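DegV family protein (Thermus thermophilus, PDB 2DT8) binds a fatty acid such as palmitate and carries a zinc ion, while its physiological role is not established. Local coordinates at residues H82-H87 / E140-E145; I3-D8 / E131-G136; R71-A76 / V110-T115; L21-V26 / M124-A129; A118-G123 / E254-E259. All coordinates share one frame; numbering follows the deposited sequence.

Contact 1 (H82-H87 / E140-E145)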
# COMPACT_ATOMS: atom_id res chain seq x y z
N HIS A 82 -8.64 9.12 -21.41
CA HIS A 82 -7.68 9.56 -20.41
C HIS A 82 -7.35 8.42 -19.46
O HIS A 82 -8.17 7.53 -19.23
CB HIS A 82 -8.29 10.73 -19.62
CG HIS A 82 -7.29 11.54 -18.85
ND1 HIS A 82 -6.68 12.65 -19.38
CD2 HIS A 82 -6.80 11.40 -17.60
CE1 HIS A 82 -5.85 13.17 -18.49
NE2 HIS A 82 -5.90 12.42 -17.40
N VAL A 83 -6.14 8.47 -18.90
CA VAL A 83 -5.69 7.46 -17.95
C VAL A 83 -5.34 8.13 -16.62
O VAL A 83 -4.61 9.13 -16.58
CB VAL A 83 -4.42 6.73 -18.45
CG1 VAL A 83 -3.83 5.85 -17.34
CG2 VAL A 83 -4.77 5.85 -19.64
N LEU A 84 -5.90 7.60 -15.54
CA LEU A 84 -5.61 8.10 -14.20
C LEU A 84 -4.73 6.99 -13.63
O LEU A 84 -5.19 5.85 -13.48
CB LEU A 84 -6.90 8.28 -13.41
CG LEU A 84 -6.74 8.69 -11.95
CD1 LEU A 84 -5.92 9.97 -11.85
CD2 LEU A 84 -8.13 8.91 -11.34
N SER A 85 -3.47 7.32 -13.33
CA SER A 85 -2.46 6.36 -12.86
C SER A 85 -2.09 6.65 -11.40
O SER A 85 -1.45 7.67 -11.11
CB SER A 85 -1.24 6.50 -13.77
OG SER A 85 -0.52 5.28 -13.93
N LEU A 86 -2.49 5.76 -10.49
CA LEU A 86 -2.27 5.90 -9.04
C LEU A 86 -1.14 4.98 -8.58
O LEU A 86 -1.13 3.79 -8.85
CB LEU A 86 -3.55 5.57 -8.28
CG LEU A 86 -4.52 6.75 -8.10
CD1 LEU A 86 -4.88 7.34 -9.44
CD2 LEU A 86 -5.76 6.28 -7.36
N HIS A 87 -0.21 5.61 -7.84
CA HIS A 87 0.91 4.83 -7.36
C HIS A 87 1.56 4.97 -5.94
O HIS A 87 1.35 5.96 -5.24
CB HIS A 87 2.04 5.11 -8.36
CG HIS A 87 1.60 4.63 -9.72
ND1 HIS A 87 1.54 3.32 -10.06
CD2 HIS A 87 1.20 5.39 -10.82
CE1 HIS A 87 1.10 3.29 -11.33
NE2 HIS A 87 0.89 4.52 -11.81
N GLU A 140 -11.61 15.98 -12.57
CA GLU A 140 -11.43 16.93 -11.50
C GLU A 140 -12.02 16.59 -10.14
O GLU A 140 -11.39 16.76 -9.10
CB GLU A 140 -11.86 18.29 -12.01
CG GLU A 140 -10.78 19.05 -12.78
CD GLU A 140 -9.50 19.30 -11.99
OE1 GLU A 140 -9.55 19.91 -10.89
OE2 GLU A 140 -8.43 18.86 -12.46
N ALA A 141 -13.27 16.09 -10.21
CA ALA A 141 -13.93 15.77 -8.96
C ALA A 141 -13.15 14.64 -8.30
O ALA A 141 -12.95 14.64 -7.08
CB ALA A 141 -15.36 15.33 -9.27
N VAL A 142 -12.73 13.67 -9.10
CA VAL A 142 -11.99 12.53 -8.58
C VAL A 142 -10.62 12.95 -8.04
O VAL A 142 -10.22 12.49 -6.96
CB VAL A 142 -11.85 11.45 -9.67
CG1 VAL A 142 -10.95 10.31 -9.19
CG2 VAL A 142 -13.23 10.90 -10.01
N LEU A 143 -9.92 13.81 -8.76
CA LEU A 143 -8.61 14.26 -8.28
C LEU A 143 -8.75 15.06 -7.00
O LEU A 143 -7.89 15.00 -6.13
CB LEU A 143 -7.88 15.11 -9.34
CG LEU A 143 -7.40 14.36 -10.59
CD1 LEU A 143 -6.90 15.35 -11.63
CD2 LEU A 143 -6.30 13.37 -10.22
N ALA A 144 -9.85 15.79 -6.86
CA ALA A 144 -10.06 16.56 -5.64
C ALA A 144 -10.27 15.61 -4.46
O ALA A 144 -9.76 15.85 -3.36
CB ALA A 144 -11.28 17.50 -5.81
N GLU A 145 -11.03 14.55 -4.69
CA GLU A 145 -11.28 13.56 -3.65
C GLU A 145 -9.98 12.83 -3.29
O GLU A 145 -9.72 12.57 -2.12
CB GLU A 145 -12.36 12.57 -4.09
CG GLU A 145 -12.55 11.36 -3.16
CD GLU A 145 -13.19 11.70 -1.82
OE1 GLU A 145 -13.32 12.89 -1.47
OE2 GLU A 145 -13.57 10.75 -1.09
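Ser85 OG is gripped by two groups: His87 NE2 lies 2.7 Å away, with the serine oxygen in the plane of the imidazole at its edge, and the hydroxyl of Tyr73 from helix 66-76 is a second hydrogen-bonding partner. Strand 82-87 belongs to the mixed sheet of an alpha/beta fold. Ser85 and His87 point to one side of it, while Leu84, the residue before Ser85, points to the other, toward helix 139-151. The polar cluster is thus kept apart from a wholly apolar helix-on-sheet junction.

Leu84 carries that junction alone on the strand's side. With CG anti to the backbone N (chi1 175°), its fork stands out from the strand, and each prong finds a different residue of the helix. CD2 meets Val142 CG1 at 3.8 Å, the two side chains passing obliquely, while CD1 meets Leu143 CD2 at 3.8 Å, these two leucines lying alongside each other and running opposite ways. A forked leucine suits this place because it spans two consecutive helix positions. Val142, whose CB already faces the strand, needs only a short branched side chain, and it also touches Ala129 and Leu133 of helix 120-135. Leu143 starts from a less direct position, and its longer chain brings a methyl across.

Asp8 OD2 binds His87 ND1, so both ring nitrogens have partners, which should fix the rotation of the imidazole. On the neighbouring strand 110-114, Val113 CG2 also touches Leu143 CD2, so this one methyl rests on two strands.

Contact 2 (I3-D8 / E131-G136); sequences ITLVTD and ELLEEG
Leu133 drives its forked end between Ile3 and Leu5, two residues on the same face of strand 3-8, and takes the greatest share of the buried surface. Its CD2 lies 3.8 Å from Ile3 CD1, and its CD1 is 4.0 Å from both Ile3 CG2 and Leu5 CG. Leu133 runs roughly perpendicular to Ile3 but obliquely to Leu5. Ile3 touches with both branches: CG2 is anti to the backbone N, while CG1 (chi1 -59°) stands beside it and sends CD1 out to the other leucine methyl. A beta-branched residue suits a strand, and here its two arms clasp the fork of the leucine. An alanine in place of Leu133 would probably open a gap in front of Ile3 and take from Leu5 one of its apolar neighbours on the helix.

Past Leu133 the helix makes no further contact with the strand. Glu134 and Glu135 face solvent, a place where charged side chains can stay hydrated. Gly136 closes the helix in a Schellman motif, its N bonding to Leu133 O at 2.9 Å and weakly to Leu132 O. With phi 109° and psi 10°, a CB would collide with the carbonyl oxygen of Glu135, so glycine belongs here.

Helix 120-135 thus ends over strand 3-8, which lies between parallel strands 24-32 and 82-87; Leu84 of the latter touches both Ile3 and Leu5, and helix 139-151, next in the chain, covers the same face.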
# COMPACT_ATOMS: atom_id res chain seq x y z
N ILE A 3 -12.41 7.45 -18.74
CA ILE A 3 -11.21 7.43 -17.93
C ILE A 3 -10.92 6.02 -17.45
O ILE A 3 -11.79 5.34 -16.89
CB ILE A 3 -11.37 8.36 -16.70
CG1 ILE A 3 -11.65 9.79 -17.19
CG2 ILE A 3 -10.10 8.33 -15.84
CD1 ILE A 3 -12.01 10.78 -16.09
N THR A 4 -9.69 5.57 -17.71
CA THR A 4 -9.27 4.23 -17.30
C THR A 4 -8.25 4.37 -16.17
O THR A 4 -7.37 5.24 -16.20
CB THR A 4 -8.62 3.47 -18.49
OG1 THR A 4 -9.64 3.14 -19.44
CG2 THR A 4 -7.95 2.19 -18.02
N LEU A 5 -8.38 3.51 -15.17
CA LEU A 5 -7.48 3.50 -14.02
C LEU A 5 -6.36 2.50 -14.20
O LEU A 5 -6.58 1.36 -14.60
CB LEU A 5 -8.22 3.11 -12.75
CG LEU A 5 -9.02 4.20 -12.06
CD1 LEU A 5 -10.03 3.55 -11.12
CD2 LEU A 5 -8.07 5.12 -11.31
N VAL A 6 -5.16 2.95 -13.88
CA VAL A 6 -3.94 2.15 -13.92
C VAL A 6 -3.26 2.31 -12.56
O VAL A 6 -3.28 3.38 -11.96
CB VAL A 6 -2.95 2.64 -15.01
CG1 VAL A 6 -1.61 1.90 -14.88
CG2 VAL A 6 -3.55 2.41 -16.39
N THR A 7 -2.71 1.22 -12.05
CA THR A 7 -1.96 1.29 -10.81
C THR A 7 -0.80 0.30 -10.93
O THR A 7 -0.59 -0.27 -12.01
CB THR A 7 -2.87 0.96 -9.57
OG1 THR A 7 -2.13 1.22 -8.36
CG2 THR A 7 -3.33 -0.50 -9.58
N ASP A 8 -0.02 0.13 -9.87
CA ASP A 8 1.08 -0.82 -9.90
C ASP A 8 0.75 -1.97 -8.95
O ASP A 8 -0.19 -1.87 -8.15
CB ASP A 8 2.40 -0.13 -9.53
CG ASP A 8 2.39 0.44 -8.14
OD1 ASP A 8 2.48 -0.36 -7.19
OD2 ASP A 8 2.28 1.68 -7.99
N GLU A 131 -15.05 3.93 -7.82
CA GLU A 131 -16.41 4.12 -7.32
C GLU A 131 -16.99 5.42 -7.89
O GLU A 131 -18.11 5.46 -8.42
CB GLU A 131 -16.38 4.16 -5.79
CG GLU A 131 -17.73 4.43 -5.14
CD GLU A 131 -17.65 4.35 -3.63
OE1 GLU A 131 -16.66 4.85 -3.06
OE2 GLU A 131 -18.58 3.79 -3.02
N LEU A 132 -16.21 6.49 -7.81
CA LEU A 132 -16.67 7.78 -8.31
C LEU A 132 -16.76 7.82 -9.84
O LEU A 132 -17.73 8.35 -10.39
CB LEU A 132 -15.75 8.90 -7.81
CG LEU A 132 -15.78 9.08 -6.28
CD1 LEU A 132 -14.76 10.13 -5.87
CD2 LEU A 132 -17.18 9.49 -5.83
N LEU A 133 -15.76 7.28 -10.51
CA LEU A 133 -15.75 7.26 -11.97
C LEU A 133 -16.92 6.45 -12.53
O LEU A 133 -17.54 6.86 -13.52
CB LEU A 133 -14.43 6.70 -12.50
CG LEU A 133 -13.21 7.58 -12.25
CD1 LEU A 133 -11.95 6.81 -12.59
CD2 LEU A 133 -13.31 8.86 -13.08
N GLU A 134 -17.23 5.30 -11.90
CA GLU A 134 -18.35 4.49 -12.38
C GLU A 134 -19.70 5.20 -12.20
O GLU A 134 -20.65 4.94 -12.95
CB GLU A 134 -18.39 3.13 -11.68
CG GLU A 134 -17.20 2.25 -12.02
CD GLU A 134 -17.41 0.81 -11.62
OE1 GLU A 134 -17.78 0.56 -10.45
OE2 GLU A 134 -17.18 -0.08 -12.47
N GLU A 135 -19.86 6.05 -11.27
CA GLU A 135 -21.06 6.87 -11.07
C GLU A 135 -21.13 7.95 -12.16
O GLU A 135 -22.18 8.48 -12.47
CB GLU A 135 -21.03 7.58 -9.72
CG GLU A 135 -21.26 6.71 -8.50
CD GLU A 135 -20.77 7.40 -7.22
OE1 GLU A 135 -20.90 8.64 -7.13
OE2 GLU A 135 -20.27 6.70 -6.32
N GLY A 136 -19.93 8.21 -12.71
CA GLY A 136 -19.87 9.24 -13.73
C GLY A 136 -19.18 10.58 -13.40
O GLY A 136 -19.26 11.55 -14.16

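Contact 3 (R71-A76 / V110-T115)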
# COMPACT_ATOMS: atom_id res chain seq x y z
N ARG A 71 3.47 0.85 -22.61
CA ARG A 71 2.66 -0.19 -23.25
C ARG A 71 1.25 -0.21 -22.65
O ARG A 71 0.27 -0.34 -23.38
CB ARG A 71 3.30 -1.56 -23.08
CG ARG A 71 2.48 -2.71 -23.67
CD ARG A 71 3.14 -4.08 -23.47
NE ARG A 71 4.28 -4.06 -22.55
CZ ARG A 71 5.45 -3.49 -22.83
NH1 ARG A 71 5.70 -3.07 -24.06
NH2 ARG A 71 6.37 -3.35 -21.88
N VAL A 72 1.11 -0.12 -21.36
CA VAL A 72 -0.18 -0.16 -20.71
C VAL A 72 -0.98 1.11 -21.06
O VAL A 72 -2.16 1.01 -21.40
CB VAL A 72 -0.01 -0.35 -19.18
CG1 VAL A 72 -1.35 -0.25 -18.47
CG2 VAL A 72 0.62 -1.72 -18.91
N TYR A 73 -0.35 2.28 -21.01
CA TYR A 73 -1.06 3.51 -21.33
C TYR A 73 -1.56 3.48 -22.77
O TYR A 73 -2.70 3.84 -23.05
CB TYR A 73 -0.18 4.75 -21.13
CG TYR A 73 0.23 5.04 -19.70
CD1 TYR A 73 -0.49 4.52 -18.62
CD2 TYR A 73 1.31 5.88 -19.42
CE1 TYR A 73 -0.14 4.82 -17.31
CE2 TYR A 73 1.66 6.20 -18.12
CZ TYR A 73 0.94 5.66 -17.06
OH TYR A 73 1.30 5.96 -15.77
N ARG A 74 -0.77 3.02 -23.69
CA ARG A 74 -1.09 2.98 -25.11
C ARG A 74 -2.29 2.06 -25.37
O ARG A 74 -3.17 2.36 -26.17
CB ARG A 74 0.12 2.47 -25.91
CG ARG A 74 -0.17 2.31 -27.39
CD ARG A 74 1.10 2.13 -28.23
NE ARG A 74 1.98 1.09 -27.70
CZ ARG A 74 3.06 1.31 -26.97
NH1 ARG A 74 3.45 2.56 -26.70
NH2 ARG A 74 3.76 0.29 -26.49
N GLU A 75 -2.27 0.95 -24.61
CA GLU A 75 -3.34 -0.01 -24.81
C GLU A 75 -4.67 0.51 -24.23
O GLU A 75 -5.74 0.38 -24.81
CB GLU A 75 -2.97 -1.35 -24.11
CG GLU A 75 -1.91 -2.13 -24.87
CD GLU A 75 -1.39 -3.34 -24.11
OE1 GLU A 75 -1.58 -3.40 -22.88
OE2 GLU A 75 -0.78 -4.22 -24.75
N ALA A 76 -4.48 1.20 -23.09
CA ALA A 76 -5.66 1.72 -22.42
C ALA A 76 -6.34 2.84 -23.23
O ALA A 76 -7.56 2.93 -23.34
CB ALA A 76 -5.29 2.32 -21.04
N VAL A 110 -2.69 11.59 -19.69
CA VAL A 110 -2.40 10.74 -18.55
C VAL A 110 -2.12 11.60 -17.34
O VAL A 110 -1.31 12.54 -17.40
CB VAL A 110 -1.16 9.86 -18.84
CG1 VAL A 110 -0.84 9.01 -17.59
CG2 VAL A 110 -1.41 8.97 -20.03
N THR A 111 -2.78 11.28 -16.24
CA THR A 111 -2.55 11.99 -14.99
C THR A 111 -1.97 11.00 -14.01
O THR A 111 -2.60 10.00 -13.67
CB THR A 111 -3.85 12.56 -14.41
OG1 THR A 111 -4.44 13.48 -15.35
CG2 THR A 111 -3.57 13.30 -13.10
N VAL A 112 -0.75 11.27 -13.56
CA VAL A 112 -0.07 10.40 -12.61
C VAL A 112 -0.21 10.99 -11.22
O VAL A 112 0.11 12.16 -10.99
CB VAL A 112 1.43 10.28 -12.96
CG1 VAL A 112 2.15 9.41 -11.93
CG2 VAL A 112 1.58 9.69 -14.36
N VAL A 113 -0.70 10.18 -10.28
CA VAL A 113 -0.90 10.61 -8.90
C VAL A 113 -0.04 9.83 -7.90
O VAL A 113 -0.09 8.59 -7.86
CB VAL A 113 -2.39 10.43 -8.49
CG1 VAL A 113 -2.59 10.86 -7.04
CG2 VAL A 113 -3.31 11.24 -9.42
N ASP A 114 0.75 10.57 -7.12
CA ASP A 114 1.58 10.00 -6.07
C ASP A 114 0.66 10.00 -4.86
O ASP A 114 0.32 11.06 -4.32
CB ASP A 114 2.79 10.91 -5.82
CG ASP A 114 3.71 10.38 -4.74
OD1 ASP A 114 3.26 9.55 -3.93
OD2 ASP A 114 4.88 10.82 -4.68
N THR A 115 0.23 8.81 -4.44
CA THR A 115 -0.70 8.68 -3.31
C THR A 115 -0.06 8.85 -1.95
O THR A 115 -0.77 8.99 -0.95
CB THR A 115 -1.35 7.29 -3.29
OG1 THR A 115 -0.34 6.30 -3.08
CG2 THR A 115 -2.11 7.02 -4.59
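Tyr73 and Val110 account for most of the surface buried here, and they meet in a CH-pi contact. Val110 CG1 sits over one face of the phenol ring, 4.0 Å from its centroid and 21° off the normal, shifted toward the rim so that Tyr73 CE2 and CZ are its nearest atoms, both at 3.8 Å. The two side chains are roughly perpendicular. Tyr73 chi1 of -66° sets CG anti to the carbonyl carbon and sends the ring from the helix toward the sheet. Val112, two residues along the strand, adds a lighter touch, its CG2 4.0 Å from Tyr73 OH. Valine suits both strand positions, being beta-branched and offering compact methyl groups. Tyrosine suits the helix position because its flat ring packs while its hydroxyl reaches a polar partner, Ser85 OG. A leucine in place of Tyr73 would probably cost Val110 the ring face beneath its methyl and leave Ser85 without this hydroxyl partner.

Helix 66-76, which also carries the zinc ligand Glu67, lies here against strands 82-87 and 110-114, with Val83 touching both Tyr73 and Val110; helix 95-103 adds Ala99 and Ala102 beside Tyr73 and Ala103 beside Val110.

Contact 4 (L21-V26 / M124-A129); sequences LGVRVV and MMVLRA
Leu21 and Leu127 have their CA atoms 8.6 Å apart, and those of Val23 and Val126 are 8.1 Å apart, so the chain leading into strand 24-32 passes the helix at side-chain distance. Both pairs close the gap with like residues. Leu21 CD1 meets Leu127 CD2 at 3.6 Å, a snug methyl contact between side chains running nearly perpendicular. Leu127 CB does not aim straight across, and the reach of a leucine brings CD2 to its partner. In the second pair, Val126 CG1, anti to the backbone N (chi1 169°), points at the fork of Val23, 3.8 Å from its CG2 and 3.9 Å from its CG1. The shorter valines suit this closer, buried place, where Thr7 of strand 3-8 touches both.

Gly22 sits between the two strand-side residues at positive phi (75°), as the C-prime residue of the Schellman motif that ends the preceding short helix. The turn lets Leu21 and Val23 both face helix 120-135. The carbonyl oxygen of Leu21 is also bonded by Lys130 NZ of that helix.

Strands 3-8 and 24-32 are parallel neighbours joined through helix 15-18, a beta-alpha-beta unit; helix 120-135 packs on them as in an alpha/beta fold.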
# COMPACT_ATOMS: atom_id res chain seq x y z
N LEU A 21 -13.25 -4.53 -12.27
CA LEU A 21 -13.35 -3.08 -12.25
C LEU A 21 -12.56 -2.40 -13.38
O LEU A 21 -12.60 -1.18 -13.53
CB LEU A 21 -12.89 -2.55 -10.89
CG LEU A 21 -13.77 -2.98 -9.71
CD1 LEU A 21 -13.17 -2.49 -8.40
CD2 LEU A 21 -15.18 -2.41 -9.90
N GLY A 22 -11.83 -3.18 -14.16
CA GLY A 22 -11.09 -2.60 -15.27
C GLY A 22 -9.84 -1.85 -14.85
O GLY A 22 -9.36 -0.99 -15.58
N VAL A 23 -9.32 -2.17 -13.67
CA VAL A 23 -8.11 -1.54 -13.19
C VAL A 23 -6.94 -2.29 -13.82
O VAL A 23 -6.86 -3.51 -13.69
CB VAL A 23 -8.01 -1.62 -11.65
CG1 VAL A 23 -6.65 -1.13 -11.18
CG2 VAL A 23 -9.13 -0.81 -11.02
N ARG A 24 -6.06 -1.59 -14.51
CA ARG A 24 -4.91 -2.24 -15.13
C ARG A 24 -3.74 -2.16 -14.16
O ARG A 24 -3.54 -1.14 -13.50
CB ARG A 24 -4.60 -1.57 -16.46
CG ARG A 24 -5.82 -1.63 -17.39
CD ARG A 24 -5.55 -1.07 -18.77
NE ARG A 24 -6.75 -1.14 -19.59
CZ ARG A 24 -6.76 -1.51 -20.86
NH1 ARG A 24 -5.63 -1.84 -21.47
NH2 ARG A 24 -7.91 -1.54 -21.53
N VAL A 25 -2.98 -3.24 -14.06
CA VAL A 25 -1.87 -3.28 -13.13
C VAL A 25 -0.52 -3.49 -13.78
O VAL A 25 -0.32 -4.42 -14.55
CB VAL A 25 -2.11 -4.39 -12.08
CG1 VAL A 25 -1.00 -4.38 -11.04
CG2 VAL A 25 -3.47 -4.20 -11.42
N VAL A 26 0.42 -2.60 -13.46
CA VAL A 26 1.78 -2.68 -13.97
C VAL A 26 2.57 -3.34 -12.84
O VAL A 26 2.63 -2.82 -11.72
CB VAL A 26 2.34 -1.27 -14.25
CG1 VAL A 26 3.78 -1.37 -14.71
CG2 VAL A 26 1.46 -0.56 -15.30
N MSE A 124 -6.93 1.28 -1.77
CA MSE A 124 -8.21 1.87 -1.34
C MSE A 124 -8.50 3.14 -2.12
O MSE A 124 -9.67 3.45 -2.37
CB MSE A 124 -8.21 2.17 0.16
CG MSE A 124 -7.32 3.32 0.57
SE MSE A 124 -7.19 3.42 2.49
CE MSE A 124 -6.40 5.18 2.59
N MSE A 125 -7.46 3.88 -2.50
CA MSE A 125 -7.67 5.10 -3.27
C MSE A 125 -8.07 4.74 -4.70
O MSE A 125 -8.89 5.42 -5.32
CB MSE A 125 -6.42 5.97 -3.24
CG MSE A 125 -6.09 6.43 -1.85
SE MSE A 125 -4.77 7.82 -1.82
CE MSE A 125 -4.23 7.70 0.01
N VAL A 126 -7.50 3.66 -5.23
CA VAL A 126 -7.87 3.20 -6.57
C VAL A 126 -9.35 2.82 -6.55
O VAL A 126 -10.10 3.19 -7.44
CB VAL A 126 -7.02 1.97 -6.98
CG1 VAL A 126 -7.57 1.33 -8.24
CG2 VAL A 126 -5.59 2.39 -7.19
N LEU A 127 -9.76 2.09 -5.52
CA LEU A 127 -11.16 1.69 -5.40
C LEU A 127 -12.09 2.90 -5.24
O LEU A 127 -13.17 2.92 -5.82
CB LEU A 127 -11.33 0.73 -4.22
CG LEU A 127 -10.62 -0.62 -4.38
CD1 LEU A 127 -10.79 -1.41 -3.09
CD2 LEU A 127 -11.18 -1.41 -5.56
N ARG A 128 -11.66 3.91 -4.49
CA ARG A 128 -12.50 5.09 -4.29
C ARG A 128 -12.64 5.84 -5.62
O ARG A 128 -13.73 6.30 -5.97
CB ARG A 128 -11.90 6.00 -3.23
CG ARG A 128 -12.66 7.30 -2.99
CD ARG A 128 -14.11 7.07 -2.61
NE ARG A 128 -14.71 8.33 -2.15
CZ ARG A 128 -16.02 8.55 -2.08
NH1 ARG A 128 -16.88 7.60 -2.43
NH2 ARG A 128 -16.48 9.72 -1.65
N ALA A 129 -11.54 5.96 -6.36
CA ALA A 129 -11.57 6.64 -7.65
C ALA A 129 -12.52 5.89 -8.60
O ALA A 129 -13.33 6.50 -9.30
CB ALA A 129 -10.16 6.72 -8.25

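Contact 5 (A118-G123 / E254-E259); sequences ASLGVG and EALVNE
Leu120 lays its CD1 against the side chains of strand 252-259, 4.1 Å from Asn258 CB and a looser 4.4 Å from Leu256 CD2. Here the first turn of helix 120-135, which otherwise packs on the six-stranded sheet, meets an outermost strand of a separate four-stranded sheet, so the contact joins two alpha/beta parts of the DegV fold. Leucine suits the place because its long side chain can put one methyl, CD1, against both strand residues.

Asn258 divides its roles. Its CB gives the leucine an apolar surface, the two side chains crossing at about a right angle, while CG, anti to the backbone N (chi1 -164°), carries the amide past the leucine, where ND2 bonds to Asp12 O. Asp12 also holds Ser119 through OD2 and OG, tying both segments to one residue. Ala118 touches the bound palmitate, and the Leu120 side chain lies about 7 Å from it.

Small residues matter in this turn: a CB on Gly121 would clash with Ala118 O, and one on Gly123 with Leu120 CD2. Ser119 occupies the N-cap position, and its carbonyl oxygen accepts from Val122 N at 2.8 Å and from Gly123 N at 3.2 Å.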
# COMPACT_ATOMS: atom_id res chain seq x y z
N ALA A 118 1.13 3.07 0.46
CA ALA A 118 1.68 1.80 0.02
C ALA A 118 0.66 0.68 0.27
O ALA A 118 -0.24 0.85 1.08
CB ALA A 118 2.98 1.51 0.79
N SER A 119 0.82 -0.45 -0.42
CA SER A 119 -0.08 -1.59 -0.29
C SER A 119 -1.54 -1.13 -0.46
O SER A 119 -1.82 -0.28 -1.32
CB SER A 119 0.13 -2.28 1.07
OG SER A 119 -0.60 -3.49 1.14
N LEU A 120 -2.47 -1.67 0.33
CA LEU A 120 -3.88 -1.26 0.20
C LEU A 120 -4.14 0.21 0.49
O LEU A 120 -5.26 0.69 0.30
CB LEU A 120 -4.78 -2.15 1.06
CG LEU A 120 -5.16 -3.46 0.38
CD1 LEU A 120 -6.06 -4.27 1.30
CD2 LEU A 120 -5.87 -3.18 -0.94
N GLY A 121 -3.12 0.93 0.96
CA GLY A 121 -3.28 2.37 1.15
C GLY A 121 -3.43 2.98 -0.23
O GLY A 121 -4.14 3.97 -0.43
N VAL A 122 -2.75 2.38 -1.21
CA VAL A 122 -2.86 2.84 -2.59
C VAL A 122 -4.13 2.20 -3.16
O VAL A 122 -4.96 2.86 -3.80
CB VAL A 122 -1.66 2.38 -3.45
CG1 VAL A 122 -1.83 2.88 -4.88
CG2 VAL A 122 -0.36 2.87 -2.84
N GLY A 123 -4.30 0.91 -2.89
CA GLY A 123 -5.46 0.20 -3.38
C GLY A 123 -6.80 0.81 -3.01
O GLY A 123 -7.70 0.86 -3.85
N GLU A 254 -16.55 -1.09 6.07
CA GLU A 254 -15.82 -1.98 5.19
C GLU A 254 -14.61 -2.29 6.01
O GLU A 254 -14.01 -1.46 6.68
CB GLU A 254 -15.57 -1.23 3.92
CG GLU A 254 -14.61 -1.99 3.02
CD GLU A 254 -15.31 -2.84 1.97
OE1 GLU A 254 -16.43 -3.32 2.23
OE2 GLU A 254 -14.72 -3.02 0.89
N ALA A 255 -14.24 -3.58 5.86
CA ALA A 255 -13.05 -4.02 6.55
C ALA A 255 -12.32 -5.20 5.78
O ALA A 255 -12.26 -6.35 6.22
CB ALA A 255 -13.34 -4.58 7.99
N LEU A 256 -11.86 -4.85 4.58
CA LEU A 256 -11.22 -5.78 3.65
C LEU A 256 -9.89 -6.25 4.22
O LEU A 256 -9.22 -5.48 4.89
CB LEU A 256 -10.97 -5.08 2.33
CG LEU A 256 -10.38 -5.82 1.14
CD1 LEU A 256 -11.30 -6.95 0.69
CD2 LEU A 256 -10.19 -4.82 0.02
N VAL A 257 -9.52 -7.50 3.94
CA VAL A 257 -8.27 -8.07 4.44
C VAL A 257 -7.54 -8.76 3.29
O VAL A 257 -8.13 -9.53 2.54
CB VAL A 257 -8.52 -9.14 5.53
CG1 VAL A 257 -7.20 -9.62 6.12
CG2 VAL A 257 -9.43 -8.58 6.60
N ASN A 258 -6.25 -8.46 3.14
CA ASN A 258 -5.46 -9.10 2.11
C ASN A 258 -4.04 -9.24 2.61
O ASN A 258 -3.62 -8.55 3.54
CB ASN A 258 -5.45 -8.28 0.80
CG ASN A 258 -4.97 -9.10 -0.41
OD1 ASN A 258 -4.93 -10.33 -0.37
ND2 ASN A 258 -4.62 -8.41 -1.49
N GLU A 259 -3.33 -10.17 2.00
CA GLU A 259 -1.93 -10.36 2.33
C GLU A 259 -1.17 -9.26 1.58
O GLU A 259 -1.61 -8.77 0.54
CB GLU A 259 -1.45 -11.73 1.84
CG GLU A 259 0.01 -11.99 2.14
CD GLU A 259 0.46 -13.41 1.82
OE1 GLU A 259 -0.23 -14.12 1.05
OE2 GLU A 259 1.53 -13.80 2.33

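Helix 120-135 supplies, from its N-terminal end, contact 5, contact 4 and contact 2; helix 139-151, next in the chain, supplies contact 1. Contacts 1 to 4 cluster round the six-stranded sheet, their centres 6 to 12 Å apart, on strands 82-87, 3-8, 110-114 and 24-32. Contact 3 brings helix 66-76 to the sheet face opposite Leu84, so helices cover both faces. Contact 5, 12 to 21 Å from the others, joins the start of helix 120-135 to the second sheet, so one helix couples the two sheets beside the bound fatty acid. Along the chain contact 1 crosses all the others, contact 5 crosses 1, 2 and 4, contacts 3 and 4 fall within contact 2, and contact 3 closes before contact 5 opens.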